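PDB 5X55: probable uracil-DNA glycosylase from Acanthamoeba polyphaga mimivirus, which belongs to the uracil-DNA glycosylase superfamily and is probably a uracil-DNA glycosylase, built round a four-stranded parallel beta-sheet flanked by helices. Local coordinates for residues Leu125-Phe130 with Pro168-Phe172; Glu133-Phe137 with Asp278-Leu283; Ile183-Leu188 with Leu290-Trp295; Asn255-Thr259 with Trp272-Thr276. All coordinates share one frame; numbering follows the deposited sequence.

Interaction 1. Residues Leu125-Phe130 with Pro168-Phe172; sequences LKLLLF and PELLF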
loop_
_atom_site.group_PDB
_atom_site.type_symbol
_atom_site.label_atom_id
_atom_site.label_comp_id
_atom_site.label_asym_id
_atom_site.label_seq_id
_atom_site.Cartn_x
_atom_site.Cartn_y
_atom_site.Cartn_z
ATOM N N LEU A 125 1.824 -13.857 -12.338
ATOM C CA LEU A 125 2.111 -12.976 -11.204
ATOM C C LEU A 125 3.312 -13.446 -10.387
ATOM O O LEU A 125 4.050 -12.608 -9.845
ATOM C CB LEU A 125 0.882 -12.858 -10.301
ATOM C CG LEU A 125 -0.363 -12.177 -10.874
ATOM C CD1 LEU A 125 -1.549 -12.215 -9.882
ATOM C CD2 LEU A 125 -0.064 -10.762 -11.284
ATOM N N LYS A 126 3.529 -14.766 -10.293
ATOM C CA LYS A 126 4.657 -15.293 -9.518
ATOM C C LYS A 126 5.999 -14.725 -9.990
ATOM O O LYS A 126 6.881 -14.440 -9.171
ATOM C CB LYS A 126 4.660 -16.821 -9.582
ATOM C CG LYS A 126 5.964 -17.470 -9.131
ATOM C CD LYS A 126 6.187 -17.388 -7.627
ATOM C CE LYS A 126 7.683 -17.267 -7.290
ATOM N NZ LYS A 126 8.544 -18.367 -7.850
ATOM N N LEU A 127 6.160 -14.517 -11.301
ATOM C CA LEU A 127 7.390 -13.956 -11.857
ATOM C C LEU A 127 7.617 -12.504 -11.475
ATOM O O LEU A 127 8.715 -11.991 -11.701
ATOM C CB LEU A 127 7.390 -14.062 -13.379
ATOM C CG LEU A 127 7.313 -15.475 -13.938
ATOM C CD1 LEU A 127 7.412 -15.410 -15.453
ATOM C CD2 LEU A 127 8.430 -16.313 -13.347
ATOM N N LEU A 128 6.617 -11.834 -10.916
ATOM C CA LEU A 128 6.741 -10.459 -10.464
ATOM C C LEU A 128 7.146 -10.357 -8.998
ATOM O O LEU A 128 7.275 -9.246 -8.473
ATOM C CB LEU A 128 5.414 -9.734 -10.705
ATOM C CG LEU A 128 4.998 -9.864 -12.167
ATOM C CD1 LEU A 128 3.664 -9.196 -12.397
ATOM C CD2 LEU A 128 6.088 -9.278 -13.070
ATOM N N LEU A 129 7.371 -11.482 -8.340
ATOM C CA LEU A 129 7.730 -11.529 -6.926
ATOM C C LEU A 129 9.188 -11.971 -6.801
ATOM O O LEU A 129 9.493 -13.158 -6.932
ATOM C CB LEU A 129 6.787 -12.477 -6.202
ATOM C CG LEU A 129 6.936 -12.555 -4.694
ATOM C CD1 LEU A 129 6.596 -11.212 -4.062
ATOM C CD2 LEU A 129 6.028 -13.663 -4.218
ATOM N N PHE A 130 10.085 -11.016 -6.523
ATOM C CA PHE A 130 11.532 -11.248 -6.491
ATOM C C PHE A 130 12.083 -11.550 -5.098
ATOM O O PHE A 130 13.299 -11.740 -4.958
ATOM C CB PHE A 130 12.277 -10.028 -7.057
ATOM C CG PHE A 130 11.616 -9.415 -8.271
ATOM C CD1 PHE A 130 11.150 -10.219 -9.322
ATOM C CD2 PHE A 130 11.436 -8.038 -8.355
ATOM C CE1 PHE A 130 10.538 -9.656 -10.457
ATOM C CE2 PHE A 130 10.810 -7.458 -9.484
ATOM C CZ PHE A 130 10.360 -8.272 -10.538
ATOM N N PRO A 168 4.337 -4.074 -14.199
ATOM C CA PRO A 168 4.432 -5.345 -13.469
ATOM C C PRO A 168 5.712 -5.495 -12.659
ATOM O O PRO A 168 5.690 -6.165 -11.625
ATOM C CB PRO A 168 4.310 -6.409 -14.575
ATOM C CG PRO A 168 4.442 -5.707 -15.841
ATOM C CD PRO A 168 4.166 -4.271 -15.651
ATOM N N GLU A 169 6.818 -4.880 -13.067
ATOM C CA GLU A 169 7.996 -4.952 -12.220
ATOM C C GLU A 169 7.839 -4.125 -10.953
ATOM O O GLU A 169 8.659 -4.267 -10.038
ATOM C CB GLU A 169 9.239 -4.493 -12.984
ATOM C CG GLU A 169 9.534 -5.302 -14.255
ATOM C CD GLU A 169 10.760 -4.782 -15.012
ATOM O OE1 GLU A 169 11.895 -5.210 -14.670
ATOM O OE2 GLU A 169 10.593 -3.935 -15.927
ATOM N N LEU A 170 6.809 -3.280 -10.869
ATOM C CA LEU A 170 6.503 -2.546 -9.647
ATOM C C LEU A 170 5.281 -3.083 -8.910
ATOM O O LEU A 170 4.980 -2.601 -7.812
ATOM C CB LEU A 170 6.290 -1.071 -9.962
ATOM C CG LEU A 170 7.448 -0.412 -10.687
ATOM C CD1 LEU A 170 7.093 1.039 -10.987
ATOM C CD2 LEU A 170 8.679 -0.509 -9.806
ATOM N N LEU A 171 4.583 -4.065 -9.481
ATOM C CA LEU A 171 3.309 -4.526 -8.935
ATOM C C LEU A 171 3.409 -4.907 -7.459
ATOM O O LEU A 171 2.536 -4.570 -6.647
ATOM C CB LEU A 171 2.816 -5.724 -9.748
ATOM C CG LEU A 171 1.518 -6.334 -9.222
ATOM C CD1 LEU A 171 0.407 -5.304 -9.340
ATOM C CD2 LEU A 171 1.177 -7.610 -9.969
ATOM N N PHE A 172 4.452 -5.644 -7.099
ATOM C CA PHE A 172 4.612 -6.154 -5.745
ATOM C C PHE A 172 5.764 -5.448 -5.027
ATOM O O PHE A 172 6.453 -6.050 -4.199
ATOM C CB PHE A 172 4.831 -7.667 -5.772
ATOM C CG PHE A 172 3.623 -8.468 -6.204
ATOM C CD1 PHE A 172 2.364 -8.203 -5.688
ATOM C CD2 PHE A 172 3.761 -9.513 -7.123
ATOM C CE1 PHE A 172 1.239 -8.965 -6.086
ATOM C CE2 PHE A 172 2.659 -10.274 -7.529
ATOM C CZ PHE A 172 1.387 -9.998 -6.995
HETATM O O HOH W 1 6.428 -6.832 -8.887
#
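L128 meets P168 with its whole side chain, and its atoms can be followed outward one by one. CB lies 3.7 Å from the carbonyl oxygen O of P168 and also faces CD2 of F172. CG stays near the same oxygen. Both methyls touch O and CB of P168: CD2 is the nearer to the oxygen, while CD1 is 3.6 Å from CB of P168 and also touches CD2 of L171. With chi1 at -55°, CG is anti to the carbonyl carbon of L128 and beside its backbone N, and from there both methyls reach the proline. A water is the polar link of the contact: it donates to L128 O at 2.6 Å and to P168 O, and accepts from F172 N at 2.9 Å. L128 closes a short 3-10 turn, residues 126-128, and F172 is the N-cap residue of helix 173-177, so the water joins a 3-10 turn to the residue that starts a helix. N176 of that helix adds hydrogen bonds to L128 O and F130 N. Beside the water, the F172 ring turns its edge to 125-130, with CE2 3.6 Å from L125 O in the ring plane. L125 CD2 packs on L171 CD2 at 3.6 Å. The edge of the F130 ring approaches E169 O, CE2 lying 3.9 Å from it, while the carboxylate of E169 pairs with R96.

Interaction 2. Residues Glu133-Phe137 with Asp278-Leu283; sequences EWFDF and DLIDYL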
loop_
_atom_site.group_PDB
_atom_site.type_symbol
_atom_site.label_atom_id
_atom_site.label_comp_id
_atom_site.label_asym_id
_atom_site.label_seq_id
_atom_site.Cartn_x
_atom_site.Cartn_y
_atom_site.Cartn_z
ATOM N N GLU A 133 11.379 -14.807 0.616
ATOM C CA GLU A 133 10.620 -14.964 1.858
ATOM C C GLU A 133 9.102 -14.906 1.666
ATOM O O GLU A 133 8.372 -15.226 2.608
ATOM C CB GLU A 133 11.030 -13.894 2.878
ATOM C CG GLU A 133 12.511 -13.920 3.298
ATOM C CD GLU A 133 13.441 -13.182 2.333
ATOM O OE1 GLU A 133 13.137 -13.125 1.125
ATOM O OE2 GLU A 133 14.481 -12.648 2.789
ATOM N N TRP A 134 8.603 -14.505 0.490
ATOM C CA TRP A 134 7.170 -14.488 0.236
ATOM C C TRP A 134 6.686 -15.718 -0.521
ATOM O O TRP A 134 5.467 -15.895 -0.664
ATOM C CB TRP A 134 6.774 -13.226 -0.548
ATOM C CG TRP A 134 6.760 -11.951 0.274
ATOM C CD1 TRP A 134 7.724 -10.981 0.311
ATOM C CD2 TRP A 134 5.712 -11.509 1.164
ATOM N NE1 TRP A 134 7.345 -9.966 1.169
ATOM C CE2 TRP A 134 6.117 -10.269 1.705
ATOM C CE3 TRP A 134 4.483 -12.045 1.560
ATOM C CZ2 TRP A 134 5.338 -9.564 2.625
ATOM C CZ3 TRP A 134 3.693 -11.328 2.472
ATOM C CH2 TRP A 134 4.125 -10.105 2.991
ATOM N N PHE A 135 7.602 -16.575 -0.997
ATOM C CA PHE A 135 7.188 -17.689 -1.849
ATOM C C PHE A 135 6.213 -18.607 -1.117
ATOM O O PHE A 135 5.236 -19.082 -1.708
ATOM C CB PHE A 135 8.414 -18.464 -2.355
ATOM C CG PHE A 135 9.256 -17.702 -3.382
ATOM C CD1 PHE A 135 8.819 -16.488 -3.914
ATOM C CD2 PHE A 135 10.485 -18.211 -3.819
ATOM C CE1 PHE A 135 9.594 -15.786 -4.849
ATOM C CE2 PHE A 135 11.269 -17.520 -4.756
ATOM C CZ PHE A 135 10.827 -16.305 -5.273
ATOM N N ASP A 136 6.426 -18.817 0.184
ATOM C CA ASP A 136 5.498 -19.636 0.957
ATOM C C ASP A 136 4.100 -19.041 0.919
ATOM O O ASP A 136 3.129 -19.736 0.581
ATOM C CB ASP A 136 5.995 -19.799 2.397
ATOM C CG ASP A 136 7.113 -20.846 2.508
ATOM O OD1 ASP A 136 7.779 -21.116 1.480
ATOM O OD2 ASP A 136 7.330 -21.404 3.609
ATOM N N PHE A 137 3.979 -17.740 1.203
ATOM C CA PHE A 137 2.667 -17.121 1.081
ATOM C C PHE A 137 2.133 -17.310 -0.327
ATOM O O PHE A 137 0.976 -17.710 -0.514
ATOM C CB PHE A 137 2.722 -15.636 1.441
ATOM C CG PHE A 137 1.547 -14.858 0.935
ATOM C CD1 PHE A 137 0.303 -14.973 1.546
ATOM C CD2 PHE A 137 1.675 -14.025 -0.155
ATOM C CE1 PHE A 137 -0.783 -14.266 1.088
ATOM C CE2 PHE A 137 0.594 -13.320 -0.627
ATOM C CZ PHE A 137 -0.650 -13.441 0.001
ATOM N N ASP A 278 -6.172 -12.721 1.861
ATOM C CA ASP A 278 -5.183 -13.734 2.216
ATOM C C ASP A 278 -3.851 -13.113 2.638
ATOM O O ASP A 278 -3.133 -13.692 3.457
ATOM C CB ASP A 278 -4.977 -14.699 1.048
ATOM C CG ASP A 278 -6.073 -15.749 0.952
ATOM O OD1 ASP A 278 -6.762 -15.999 1.965
ATOM O OD2 ASP A 278 -6.245 -16.324 -0.143
ATOM N N LEU A 279 -3.500 -11.949 2.104
ATOM C CA LEU A 279 -2.270 -11.292 2.534
ATOM C C LEU A 279 -2.384 -10.813 3.980
ATOM O O LEU A 279 -1.491 -11.071 4.808
ATOM C CB LEU A 279 -1.956 -10.142 1.575
ATOM C CG LEU A 279 -0.776 -9.212 1.843
ATOM C CD1 LEU A 279 0.496 -9.999 2.177
ATOM C CD2 LEU A 279 -0.576 -8.286 0.623
ATOM N N ILE A 280 -3.500 -10.146 4.310
ATOM C CA ILE A 280 -3.739 -9.710 5.689
ATOM C C ILE A 280 -3.736 -10.909 6.625
ATOM O O ILE A 280 -3.067 -10.908 7.671
ATOM C CB ILE A 280 -5.073 -8.938 5.808
ATOM C CG1 ILE A 280 -5.220 -7.817 4.757
ATOM C CG2 ILE A 280 -5.284 -8.429 7.232
ATOM C CD1 ILE A 280 -4.257 -6.728 4.887
ATOM N N ASP A 281 -4.492 -11.953 6.261
ATOM C CA ASP A 281 -4.616 -13.123 7.130
ATOM C C ASP A 281 -3.276 -13.814 7.309
ATOM O O ASP A 281 -2.950 -14.274 8.407
ATOM C CB ASP A 281 -5.649 -14.106 6.564
ATOM C CG ASP A 281 -7.058 -13.521 6.547
ATOM O OD1 ASP A 281 -7.295 -12.512 7.260
ATOM O OD2 ASP A 281 -7.923 -14.047 5.809
ATOM N N TYR A 282 -2.489 -13.904 6.235
ATOM C CA TYR A 282 -1.164 -14.493 6.347
ATOM C C TYR A 282 -0.320 -13.738 7.366
ATOM O O TYR A 282 0.358 -14.347 8.210
ATOM C CB TYR A 282 -0.482 -14.499 4.978
ATOM C CG TYR A 282 0.911 -15.069 5.024
ATOM C CD1 TYR A 282 1.125 -16.446 4.928
ATOM C CD2 TYR A 282 2.013 -14.243 5.183
ATOM C CE1 TYR A 282 2.407 -16.976 4.978
ATOM C CE2 TYR A 282 3.298 -14.765 5.238
ATOM C CZ TYR A 282 3.488 -16.125 5.138
ATOM O OH TYR A 282 4.763 -16.648 5.184
ATOM N N LEU A 283 -0.345 -12.401 7.303
ATOM C CA LEU A 283 0.503 -11.630 8.213
ATOM C C LEU A 283 0.040 -11.787 9.661
ATOM O O LEU A 283 0.854 -12.051 10.555
ATOM C CB LEU A 283 0.530 -10.151 7.805
ATOM C CG LEU A 283 1.191 -9.812 6.465
ATOM C CD1 LEU A 283 0.998 -8.339 6.157
ATOM C CD2 LEU A 283 2.663 -10.154 6.482
HETATM O O HOH W 2 5.915 -16.361 2.740
#
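F137 and Y282 form the centre of this contact, and their meeting is mainly one of a methylene group with a ring. CB of F137 sits 3.7 Å from the centroid of the Y282 ring and only 6° off its normal, a CH-pi contact over the middle of the face. The two rings themselves are oblique, their planes 59° apart, with CD1 of F137 3.5 Å from CG of Y282. Farther out on the F137 ring, CE1 brings its edge to D278 O at 3.4 Å, and CZ packs against CB of L279. The F137 side chain leaves its helix with CG anti to the backbone N (chi1 162°), which carries the ring across to helix 273-286. W134 supplies the second hydrophobic patch: CZ3 lies 3.5 Å from L279 CD1 and CH2 3.8 Å from L283 CD2, both leucines crossing the indole at about a right angle. In the next shell, the indole is held by a hydrogen bond from NE1 to L178 O, and D278 OD2 is paired with K144 and Y146. A water spans the polar side, donating to E133 O at 2.7 Å, accepting from F137 N at 2.8 Å and hydrogen bonding to Y282 OH. The water thus takes up the N-H of F137, near the start of helix 135-142, and ties the tyrosine hydroxyl to E133 O and F137 N. Direct contact is almost wholly apolar and aromatic, apart from the ring edge of F137 at D278 O, and the hydrogen-bonded link passes through one water.

Interaction 3. Residues Ile183-Leu188 with Leu290-Trp295; sequences IKVVIL and LIFVAW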
loop_
_atom_site.group_PDB
_atom_site.type_symbol
_atom_site.label_atom_id
_atom_site.label_comp_id
_atom_site.label_asym_id
_atom_site.label_seq_id
_atom_site.Cartn_x
_atom_site.Cartn_y
_atom_site.Cartn_z
ATOM N N ILE A 183 8.174 -6.677 8.461
ATOM C CA ILE A 183 7.095 -5.710 8.550
ATOM C C ILE A 183 6.907 -5.293 10.001
ATOM O O ILE A 183 6.796 -6.141 10.893
ATOM C CB ILE A 183 5.799 -6.307 7.980
ATOM C CG1 ILE A 183 5.911 -6.438 6.462
ATOM C CG2 ILE A 183 4.595 -5.473 8.390
ATOM C CD1 ILE A 183 5.020 -7.504 5.880
ATOM N N LYS A 184 6.856 -3.979 10.242
ATOM C CA LYS A 184 6.455 -3.441 11.541
ATOM C C LYS A 184 5.119 -2.713 11.523
ATOM O O LYS A 184 4.412 -2.738 12.522
ATOM C CB LYS A 184 7.516 -2.479 12.071
ATOM C CG LYS A 184 8.883 -3.085 12.146
ATOM C CD LYS A 184 9.917 -2.035 11.820
ATOM C CE LYS A 184 10.738 -1.658 13.013
ATOM N NZ LYS A 184 11.988 -0.936 12.556
ATOM N N VAL A 185 4.784 -2.043 10.426
ATOM C CA VAL A 185 3.589 -1.222 10.300
ATOM C C VAL A 185 2.999 -1.521 8.937
ATOM O O VAL A 185 3.738 -1.634 7.953
ATOM C CB VAL A 185 3.910 0.285 10.427
ATOM C CG1 VAL A 185 2.636 1.111 10.400
ATOM C CG2 VAL A 185 4.716 0.565 11.675
ATOM N N VAL A 186 1.677 -1.697 8.886
ATOM C CA VAL A 186 0.942 -1.933 7.646
ATOM C C VAL A 186 0.053 -0.720 7.428
ATOM O O VAL A 186 -0.815 -0.433 8.265
ATOM C CB VAL A 186 0.099 -3.215 7.715
ATOM C CG1 VAL A 186 -0.706 -3.382 6.423
ATOM C CG2 VAL A 186 0.980 -4.438 8.001
ATOM N N ILE A 187 0.279 0.005 6.332
ATOM C CA ILE A 187 -0.543 1.159 5.954
ATOM C C ILE A 187 -1.258 0.833 4.644
ATOM O O ILE A 187 -0.639 0.809 3.570
ATOM C CB ILE A 187 0.279 2.452 5.823
ATOM C CG1 ILE A 187 1.220 2.623 7.024
ATOM C CG2 ILE A 187 -0.665 3.666 5.688
ATOM C CD1 ILE A 187 1.827 3.996 7.137
ATOM N N LEU A 188 -2.564 0.627 4.721
ATOM C CA LEU A 188 -3.351 0.304 3.539
ATOM C C LEU A 188 -3.791 1.552 2.783
ATOM O O LEU A 188 -4.330 2.495 3.369
ATOM C CB LEU A 188 -4.571 -0.502 3.934
ATOM C CG LEU A 188 -4.136 -1.913 4.281
ATOM C CD1 LEU A 188 -5.158 -2.495 5.224
ATOM C CD2 LEU A 188 -4.000 -2.726 2.998
ATOM N N LEU A 290 1.972 -6.568 15.129
ATOM C CA LEU A 290 2.119 -5.610 14.047
ATOM C C LEU A 290 1.291 -4.382 14.374
ATOM O O LEU A 290 0.384 -4.423 15.209
ATOM C CB LEU A 290 1.664 -6.203 12.715
ATOM C CG LEU A 290 2.330 -7.512 12.293
ATOM C CD1 LEU A 290 1.832 -7.949 10.917
ATOM C CD2 LEU A 290 3.841 -7.403 12.308
ATOM N N ILE A 291 1.596 -3.280 13.703
ATOM C CA ILE A 291 0.786 -2.076 13.812
ATOM C C ILE A 291 0.032 -1.876 12.503
ATOM O O ILE A 291 0.648 -1.793 11.434
ATOM C CB ILE A 291 1.641 -0.852 14.155
ATOM C CG1 ILE A 291 2.396 -1.124 15.459
ATOM C CG2 ILE A 291 0.741 0.379 14.255
ATOM C CD1 ILE A 291 3.577 -0.215 15.698
ATOM N N PHE A 292 -1.297 -1.802 12.589
ATOM C CA PHE A 292 -2.168 -1.532 11.454
ATOM C C PHE A 292 -2.707 -0.112 11.568
ATOM O O PHE A 292 -3.297 0.259 12.593
ATOM C CB PHE A 292 -3.328 -2.538 11.382
ATOM C CG PHE A 292 -2.921 -3.895 10.887
ATOM C CD1 PHE A 292 -2.353 -4.819 11.748
ATOM C CD2 PHE A 292 -3.085 -4.238 9.542
ATOM C CE1 PHE A 292 -1.954 -6.073 11.296
ATOM C CE2 PHE A 292 -2.686 -5.496 9.065
ATOM C CZ PHE A 292 -2.112 -6.417 9.948
ATOM N N VAL A 293 -2.497 0.674 10.517
ATOM C CA VAL A 293 -2.958 2.054 10.435
ATOM C C VAL A 293 -4.108 2.100 9.442
ATOM O O VAL A 293 -3.925 1.779 8.260
ATOM C CB VAL A 293 -1.821 2.992 10.008
ATOM C CG1 VAL A 293 -2.329 4.389 9.876
ATOM C CG2 VAL A 293 -0.698 2.923 10.994
ATOM N N ALA A 294 -5.296 2.487 9.921
ATOM C CA ALA A 294 -6.513 2.494 9.113
ATOM C C ALA A 294 -6.934 3.941 8.851
ATOM O O ALA A 294 -7.525 4.596 9.715
ATOM C CB ALA A 294 -7.627 1.705 9.803
ATOM N N TRP A 295 -6.634 4.438 7.652
ATOM C CA TRP A 295 -7.036 5.775 7.246
ATOM C C TRP A 295 -8.248 5.659 6.306
ATOM O O TRP A 295 -8.113 5.252 5.144
ATOM C CB TRP A 295 -5.868 6.489 6.579
ATOM C CG TRP A 295 -4.686 6.829 7.486
ATOM C CD1 TRP A 295 -4.698 7.041 8.842
ATOM C CD2 TRP A 295 -3.318 7.011 7.064
ATOM N NE1 TRP A 295 -3.417 7.346 9.286
ATOM C CE2 TRP A 295 -2.560 7.332 8.213
ATOM C CE3 TRP A 295 -2.670 6.936 5.821
ATOM C CZ2 TRP A 295 -1.192 7.568 8.159
ATOM C CZ3 TRP A 295 -1.294 7.182 5.768
ATOM C CH2 TRP A 295 -0.575 7.486 6.934
HETATM O O HOH W 3 -3.362 -0.825 7.398
HETATM O O HOH W 4 -4.688 2.905 6.068
HETATM O O HOH W 5 -5.948 4.615 3.112
#
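Between K184 and V186 on one strand and I291 and V293 on the other, three backbone hydrogen bonds run in the alternating pattern of parallel pairing. I291 N donates to K184 O at 3.1 Å, with the donor tilted 25° from the carbonyl plane. V186 N gives the shortest of the three, 2.7 Å to I291 O, and V186 O accepts from V293 N at 3.0 Å in a bond of 174° at the hydrogen. These are the two middle strands, 185-189 and 291-295, of the parallel four-stranded sheet with order 2-1-3-4, their axes 20° apart. Beyond V293 the strands splay, and waters take over. One donates to both V186 O and V293 O and accepts weakly from L188 N; a second donates to V293 O and L188 O and accepts from W295 N at 2.9 Å; a third donates to L188 O and W295 O. V293 O is thus served by two waters. On one face V185 CG1 packs against V293 CG2 at 3.8 Å, and I187 CG2 lies over the face of the W295 six-membered ring, 4.0 Å from its centroid. On the other face V186 sets CG2 over the F292 ring.

Interaction 4. Residues Asn255-Thr259 with Trp272-Thr276; sequences NSAFT and WESFT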
loop_
_atom_site.group_PDB
_atom_site.type_symbol
_atom_site.label_atom_id
_atom_site.label_comp_id
_atom_site.label_asym_id
_atom_site.label_seq_id
_atom_site.Cartn_x
_atom_site.Cartn_y
_atom_site.Cartn_z
ATOM N N ASN A 255 -1.596 -1.033 -1.472
ATOM C CA ASN A 255 -2.971 -0.741 -1.847
ATOM C C ASN A 255 -3.780 -2.040 -1.854
ATOM O O ASN A 255 -3.327 -3.048 -2.400
ATOM C CB ASN A 255 -3.014 -0.075 -3.219
ATOM C CG ASN A 255 -2.400 1.320 -3.222
ATOM O OD1 ASN A 255 -2.723 2.142 -2.373
ATOM N ND2 ASN A 255 -1.527 1.597 -4.187
ATOM N N SER A 256 -4.980 -2.017 -1.255
ATOM C CA SER A 256 -5.796 -3.228 -1.229
ATOM C C SER A 256 -6.206 -3.675 -2.636
ATOM O O SER A 256 -6.417 -4.869 -2.871
ATOM C CB SER A 256 -7.027 -3.000 -0.360
ATOM O OG SER A 256 -7.789 -1.916 -0.860
ATOM N N ALA A 257 -6.335 -2.739 -3.575
ATOM C CA ALA A 257 -6.450 -3.043 -4.996
ATOM C C ALA A 257 -5.085 -2.799 -5.629
ATOM O O ALA A 257 -4.636 -1.653 -5.730
ATOM C CB ALA A 257 -7.516 -2.185 -5.673
ATOM N N PHE A 258 -4.438 -3.863 -6.083
ATOM C CA PHE A 258 -3.070 -3.696 -6.547
ATOM C C PHE A 258 -2.956 -3.026 -7.910
ATOM O O PHE A 258 -1.858 -2.562 -8.248
ATOM C CB PHE A 258 -2.356 -5.053 -6.559
ATOM C CG PHE A 258 -1.888 -5.495 -5.194
ATOM C CD1 PHE A 258 -2.799 -5.878 -4.220
ATOM C CD2 PHE A 258 -0.545 -5.505 -4.880
ATOM C CE1 PHE A 258 -2.363 -6.281 -2.962
ATOM C CE2 PHE A 258 -0.107 -5.904 -3.626
ATOM C CZ PHE A 258 -1.011 -6.293 -2.671
ATOM N N THR A 259 -4.034 -2.942 -8.691
ATOM C CA THR A 259 -3.959 -2.359 -10.025
ATOM C C THR A 259 -5.143 -1.439 -10.290
ATOM O O THR A 259 -6.177 -1.509 -9.630
ATOM C CB THR A 259 -3.934 -3.436 -11.120
ATOM O OG1 THR A 259 -5.083 -4.281 -10.980
ATOM C CG2 THR A 259 -2.675 -4.280 -11.015
ATOM N N TRP A 272 -8.886 -7.826 -6.616
ATOM C CA TRP A 272 -7.821 -8.245 -5.700
ATOM C C TRP A 272 -8.294 -8.587 -4.291
ATOM O O TRP A 272 -7.446 -8.847 -3.422
ATOM C CB TRP A 272 -6.746 -7.162 -5.617
ATOM C CG TRP A 272 -6.033 -6.953 -6.922
ATOM C CD1 TRP A 272 -6.373 -6.085 -7.914
ATOM C CD2 TRP A 272 -4.853 -7.633 -7.366
ATOM N NE1 TRP A 272 -5.478 -6.186 -8.952
ATOM C CE2 TRP A 272 -4.542 -7.140 -8.640
ATOM C CE3 TRP A 272 -4.035 -8.629 -6.807
ATOM C CZ2 TRP A 272 -3.439 -7.592 -9.365
ATOM C CZ3 TRP A 272 -2.946 -9.082 -7.526
ATOM C CH2 TRP A 272 -2.653 -8.559 -8.786
ATOM N N GLU A 273 -9.611 -8.619 -4.045
ATOM C CA GLU A 273 -10.121 -8.688 -2.673
ATOM C C GLU A 273 -9.694 -9.976 -1.975
ATOM O O GLU A 273 -9.313 -9.953 -0.797
ATOM C CB GLU A 273 -11.655 -8.550 -2.658
ATOM C CG GLU A 273 -12.190 -7.134 -2.988
ATOM C CD GLU A 273 -13.720 -6.977 -2.842
ATOM O OE1 GLU A 273 -14.500 -7.872 -3.255
ATOM O OE2 GLU A 273 -14.148 -5.935 -2.303
ATOM N N SER A 274 -9.745 -11.111 -2.679
ATOM C CA SER A 274 -9.361 -12.356 -2.025
ATOM C C SER A 274 -7.852 -12.418 -1.809
ATOM O O SER A 274 -7.386 -12.941 -0.791
ATOM C CB SER A 274 -9.835 -13.562 -2.842
ATOM O OG SER A 274 -11.233 -13.522 -3.013
ATOM N N PHE A 275 -7.081 -11.913 -2.766
ATOM C CA PHE A 275 -5.633 -11.879 -2.606
ATOM C C PHE A 275 -5.249 -11.020 -1.412
ATOM O O PHE A 275 -4.472 -11.447 -0.557
ATOM C CB PHE A 275 -4.979 -11.360 -3.889
ATOM C CG PHE A 275 -3.473 -11.338 -3.840
ATOM C CD1 PHE A 275 -2.743 -12.471 -4.158
ATOM C CD2 PHE A 275 -2.795 -10.176 -3.491
ATOM C CE1 PHE A 275 -1.344 -12.461 -4.129
ATOM C CE2 PHE A 275 -1.404 -10.144 -3.462
ATOM C CZ PHE A 275 -0.670 -11.295 -3.773
ATOM N N THR A 276 -5.817 -9.816 -1.319
ATOM C CA THR A 276 -5.504 -8.935 -0.196
ATOM C C THR A 276 -5.994 -9.522 1.128
ATOM O O THR A 276 -5.302 -9.423 2.151
ATOM C CB THR A 276 -6.094 -7.543 -0.443
ATOM O OG1 THR A 276 -5.539 -6.995 -1.646
ATOM C CG2 THR A 276 -5.768 -6.601 0.719
#
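The loop that leaves strand 251-255 meets the start of helix 273-286 here, and W272, the N-cap residue of that helix, carries much of the contact. CB of F258 lies over the W272 indole, 3.7 Å from the centroid of its six-membered ring and 13° off the normal, a CH-pi contact. The nitrogen of F258 also faces the indole, 3.5 Å from CD1 of W272. The phenyl ring of F258 is oblique to the indole. Against F275 it is edge-to-face, planes at 87°: the edge of F275 points at the face of F258, and CE2 of F275 is 4.0 Å from CZ of F258. F258, W272 and F275 thus make up an aromatic cluster that packs the loop onto the first turn of the helix, a place next to the edge strand of the parallel sheet. Two hydrogen bonds flank the cluster. W272 NE1 donates to T259 OG1 at 2.8 Å, the hydroxyl lying close to the indole plane. Chi1 of 56° in T259 sets OG1 between its own backbone N and carbonyl carbon, and CG2 is then turned to lie 3.8 Å from CZ2 of W272. H268 is a second hydrogen-bond partner of that hydroxyl. On the other flank T276 OG1 donates to S256 O at 2.6 Å, and the same hydroxyl oxygen approaches the edge of the F258 ring, 3.5 Å from CE1. T276 CG2 packs on CB of S256, whose own hydroxyl is hydrogen-bonded to H298.

In the fold
Interaction 1 closes first along the chain, before interactions 3 and 4 open; interaction 2 crosses both 1 and 3, and interaction 4 is nested inside the loops closed by 2 and 3. Helix 273-286 is common to interactions 2 and 4, whose centres lie 13 Å apart, and it leads into strand 291-295 of interaction 3. Interactions 1, 2 and 4 touch one another: F172 and F137 both meet F275, while F135 packs on K126 and L129. I183 joins interaction 2 to 3 through W134 and L283. Interactions 1 and 3, centres 22 Å apart on opposite sides of the chain's centre, do not touch; packing through interaction 2 joins the 125-130 and 168-172 loops to the sheet.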